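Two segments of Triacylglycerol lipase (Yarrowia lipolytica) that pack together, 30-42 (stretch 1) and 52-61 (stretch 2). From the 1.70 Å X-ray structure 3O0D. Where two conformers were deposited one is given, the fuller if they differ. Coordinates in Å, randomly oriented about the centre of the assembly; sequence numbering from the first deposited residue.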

# COMPACT_ATOMS: atom_id res chain seq x y z
N CYS A 30 -10.83 -5.24 10.11
CA CYS A 30 -11.99 -5.11 10.99
C CYS A 30 -13.28 -4.67 10.22
O CYS A 30 -14.30 -4.45 10.91
CB CYS A 30 -11.74 -4.15 12.22
SG CYS A 30 -10.37 -4.84 13.25
N VAL A 31 -13.18 -4.46 8.91
CA VAL A 31 -14.31 -4.10 8.06
C VAL A 31 -14.68 -5.37 7.33
O VAL A 31 -13.87 -6.03 6.67
CB VAL A 31 -13.90 -3.06 7.02
CG1 VAL A 31 -15.12 -2.62 6.17
CG2 VAL A 31 -13.40 -1.81 7.76
N GLY A 32 -15.94 -5.68 7.48
CA GLY A 32 -16.45 -6.83 6.71
C GLY A 32 -17.39 -7.64 7.54
O GLY A 32 -17.83 -7.21 8.60
N PRO A 33 -17.72 -8.86 7.04
CA PRO A 33 -18.86 -9.41 7.70
C PRO A 33 -18.33 -10.15 8.90
O PRO A 33 -17.18 -10.57 8.92
CB PRO A 33 -19.47 -10.32 6.63
CG PRO A 33 -18.91 -9.77 5.29
CD PRO A 33 -17.48 -9.45 5.71
N GLY A 34 -19.06 -10.13 9.97
CA GLY A 34 -18.55 -10.77 11.16
C GLY A 34 -17.66 -9.88 12.03
O GLY A 34 -17.30 -10.27 13.18
N THR A 35 -17.29 -8.72 11.50
CA THR A 35 -16.45 -7.81 12.29
C THR A 35 -17.09 -6.42 12.31
O THR A 35 -18.08 -6.16 11.65
CB THR A 35 -14.99 -7.62 11.75
OG1 THR A 35 -14.46 -8.79 11.09
CG2 THR A 35 -14.09 -7.20 12.85
N LYS A 36 -16.51 -5.50 13.05
CA LYS A 36 -16.95 -4.12 12.94
C LYS A 36 -15.91 -3.17 13.52
O LYS A 36 -15.20 -3.57 14.39
CB LYS A 36 -18.17 -3.97 13.83
CG LYS A 36 -19.16 -3.07 13.19
CD LYS A 36 -20.46 -3.05 13.99
CE LYS A 36 -20.55 -1.74 14.76
NZ LYS A 36 -21.88 -1.03 14.64
N ILE A 37 -15.88 -1.94 13.04
CA ILE A 37 -15.15 -0.90 13.82
C ILE A 37 -16.28 -0.09 14.48
O ILE A 37 -17.15 0.44 13.70
CB ILE A 37 -14.37 0.03 12.86
CG1 ILE A 37 -13.21 -0.69 12.15
CG2 ILE A 37 -13.81 1.24 13.71
CD1 ILE A 37 -12.65 0.03 11.00
N PHE A 38 -16.37 -0.08 15.81
CA PHE A 38 -17.42 0.75 16.48
C PHE A 38 -17.00 2.25 16.45
O PHE A 38 -15.86 2.50 16.63
CB PHE A 38 -17.57 0.24 17.89
CG PHE A 38 -18.16 -1.15 17.95
CD1 PHE A 38 -17.36 -2.28 17.83
CD2 PHE A 38 -19.56 -1.29 18.07
CE1 PHE A 38 -17.96 -3.57 17.85
CE2 PHE A 38 -20.16 -2.53 18.09
CZ PHE A 38 -19.37 -3.68 17.97
N LYS A 39 -17.91 3.21 16.18
CA LYS A 39 -17.63 4.68 16.36
C LYS A 39 -17.36 4.91 17.86
O LYS A 39 -17.97 4.28 18.75
CB LYS A 39 -18.80 5.56 15.76
CG LYS A 39 -18.84 5.61 14.15
CD LYS A 39 -20.14 6.24 13.57
CE LYS A 39 -20.00 6.72 12.10
NZ LYS A 39 -19.87 5.60 11.10
N PRO A 40 -16.40 5.82 18.20
CA PRO A 40 -15.67 6.62 17.25
C PRO A 40 -14.69 5.84 16.51
O PRO A 40 -14.63 5.99 15.31
CB PRO A 40 -14.94 7.68 18.13
CG PRO A 40 -15.49 7.56 19.42
CD PRO A 40 -16.03 6.16 19.58
N PHE A 41 -13.89 5.03 17.19
CA PHE A 41 -12.87 4.25 16.50
C PHE A 41 -12.41 3.13 17.42
O PHE A 41 -11.29 3.16 17.93
CB PHE A 41 -11.69 5.13 16.11
CG PHE A 41 -10.80 4.53 15.06
CD1 PHE A 41 -11.30 4.22 13.81
CD2 PHE A 41 -9.47 4.28 15.33
CE1 PHE A 41 -10.49 3.67 12.84
CE2 PHE A 41 -8.65 3.73 14.36
CZ PHE A 41 -9.16 3.42 13.12
N ASN A 42 -13.29 2.16 17.64
CA ASN A 42 -13.01 1.12 18.62
C ASN A 42 -13.03 -0.27 17.96
O ASN A 42 -14.00 -0.59 17.25
CB ASN A 42 -14.13 1.16 19.69
CG ASN A 42 -14.18 2.49 20.42
OD1 ASN A 42 -13.16 3.10 20.63
ND2 ASN A 42 -15.38 2.95 20.74
N ASN A 52 -8.40 10.37 19.44
CA ASN A 52 -8.93 11.48 18.61
C ASN A 52 -9.10 11.16 17.18
O ASN A 52 -9.05 12.03 16.30
CB ASN A 52 -8.03 12.73 18.80
CG ASN A 52 -8.86 13.98 18.97
OD1 ASN A 52 -10.06 14.06 18.67
ND2 ASN A 52 -8.14 15.11 19.45
N VAL A 53 -9.37 9.85 16.90
CA VAL A 53 -9.66 9.45 15.54
C VAL A 53 -11.13 9.12 15.51
O VAL A 53 -11.68 8.54 16.45
CB VAL A 53 -8.84 8.22 15.14
CG1 VAL A 53 -9.39 7.53 13.82
CG2 VAL A 53 -7.33 8.59 14.92
N GLU A 54 -11.76 9.55 14.42
CA GLU A 54 -13.21 9.17 14.18
C GLU A 54 -13.36 8.49 12.85
O GLU A 54 -12.85 8.95 11.80
CB GLU A 54 -14.12 10.37 14.34
CG GLU A 54 -13.85 11.40 13.38
CD GLU A 54 -14.91 12.56 13.45
OE1 GLU A 54 -16.08 12.32 13.79
OE2 GLU A 54 -14.54 13.72 13.18
N LEU A 55 -14.06 7.34 12.92
CA LEU A 55 -14.43 6.60 11.75
C LEU A 55 -15.49 7.47 10.98
O LEU A 55 -16.49 7.93 11.62
CB LEU A 55 -14.98 5.28 12.16
CG LEU A 55 -15.52 4.44 10.96
CD1 LEU A 55 -14.37 3.95 9.98
CD2 LEU A 55 -16.33 3.27 11.48
N ILE A 56 -15.23 7.67 9.70
CA ILE A 56 -16.22 8.40 8.87
C ILE A 56 -17.17 7.36 8.22
O ILE A 56 -18.42 7.46 8.36
CB ILE A 56 -15.58 9.35 7.84
CG1 ILE A 56 -14.79 10.47 8.63
CG2 ILE A 56 -16.74 9.98 6.93
CD1 ILE A 56 -15.50 10.99 9.94
N GLU A 57 -16.57 6.41 7.52
CA GLU A 57 -17.40 5.45 6.73
C GLU A 57 -16.59 4.21 6.49
O GLU A 57 -15.41 4.31 6.17
CB GLU A 57 -17.74 6.08 5.35
CG GLU A 57 -18.78 5.26 4.59
CD GLU A 57 -19.48 6.04 3.45
OE1 GLU A 57 -19.70 7.28 3.56
OE2 GLU A 57 -19.87 5.35 2.49
N GLU A 58 -17.27 3.05 6.50
CA GLU A 58 -16.62 1.82 6.03
C GLU A 58 -17.18 1.54 4.61
O GLU A 58 -18.26 2.03 4.21
CB GLU A 58 -17.07 0.66 6.89
CG GLU A 58 -16.79 0.69 8.34
CD GLU A 58 -17.14 -0.66 8.97
OE1 GLU A 58 -16.89 -0.82 10.18
OE2 GLU A 58 -17.68 -1.58 8.26
N PHE A 59 -16.44 0.76 3.82
CA PHE A 59 -16.98 0.27 2.57
C PHE A 59 -16.60 -1.23 2.39
O PHE A 59 -15.56 -1.70 2.91
CB PHE A 59 -16.48 1.13 1.40
CG PHE A 59 -14.94 1.27 1.31
CD1 PHE A 59 -14.17 0.46 0.46
CD2 PHE A 59 -14.28 2.27 2.06
CE1 PHE A 59 -12.75 0.60 0.35
CE2 PHE A 59 -12.85 2.37 2.00
CZ PHE A 59 -12.12 1.59 1.14
N HIS A 60 -17.42 -2.01 1.66
CA HIS A 60 -17.10 -3.43 1.53
C HIS A 60 -17.82 -3.85 0.22
O HIS A 60 -19.02 -3.57 0.11
CB HIS A 60 -17.62 -4.16 2.77
CG HIS A 60 -17.90 -5.62 2.55
ND1 HIS A 60 -16.97 -6.62 2.78
CD2 HIS A 60 -19.03 -6.25 2.12
CE1 HIS A 60 -17.50 -7.80 2.44
NE2 HIS A 60 -18.75 -7.60 2.05
N ASP A 61 -17.08 -4.42 -0.72
CA ASP A 61 -17.72 -5.01 -1.93
C ASP A 61 -17.11 -6.40 -2.14
O ASP A 61 -15.93 -6.55 -2.33
CB ASP A 61 -17.55 -4.06 -3.12
CG ASP A 61 -18.42 -4.45 -4.32
OD1 ASP A 61 -18.91 -5.60 -4.33
OD2 ASP A 61 -18.53 -3.63 -5.23
O HOH W 1 -17.69 -4.13 9.06

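Residues 30–42 form an irregular segment that lies along the strand 53–60, and the two together bury 646 Å² of surface. Two direct hydrogen bonds join them. Near one end, the amide N of Leu55 donates to the carbonyl O of Pro40 (2.8 Å, 165° at the hydrogen). A cis peptide bond precedes Pro40; with no amide proton of its own, proline can still accept through its carbonyl O. Farther along, the CA–CB bond of Glu58 points toward the other segment, and the extended side chain (chi1 m, chi2 t) brings OE1 to 3.2 Å from Ile37 N, again at 165°.

The other carboxylate oxygen of Glu58 works through water. Water 1 donates to Glu58 OE2 (2.7 Å) and accepts from Gly32 N (2.8 Å), so one glutamate engages the loop at two points. Gly32 and Thr35 bound a type II turn closed by a weak bond from Thr35 N to Gly32 O (3.3 Å). The phi/psi of Gly32, 140/−168°, by itself calls for glycine, since a CB would be jammed against the preceding carbonyl.

Apolar packing centres on Leu55, which has the largest covered area, 103 Å². Its CD2 lies 3.9 Å from Ile37 CG2, while its CB sits at the edge of the Phe41 ring, 4.2 Å from CD1. Val53 covers one face of that ring: its CG1 is 3.6 Å from the Phe41 ring centroid and 15° off the normal, a CH–pi contact made by a methyl group. Val31, Ile37 and Phe41 all point toward the strand and are buried, as befits their hydrocarbon side chains. Val31 CG1 approaches Phe59 O at 3.4 Å.

More exposed contacts flank this packing. Pro33 CD lies 3.7 Å from His60 CE1, and the long Lys39 side chain runs beside the strand, its CE 3.7 Å from Leu55 O.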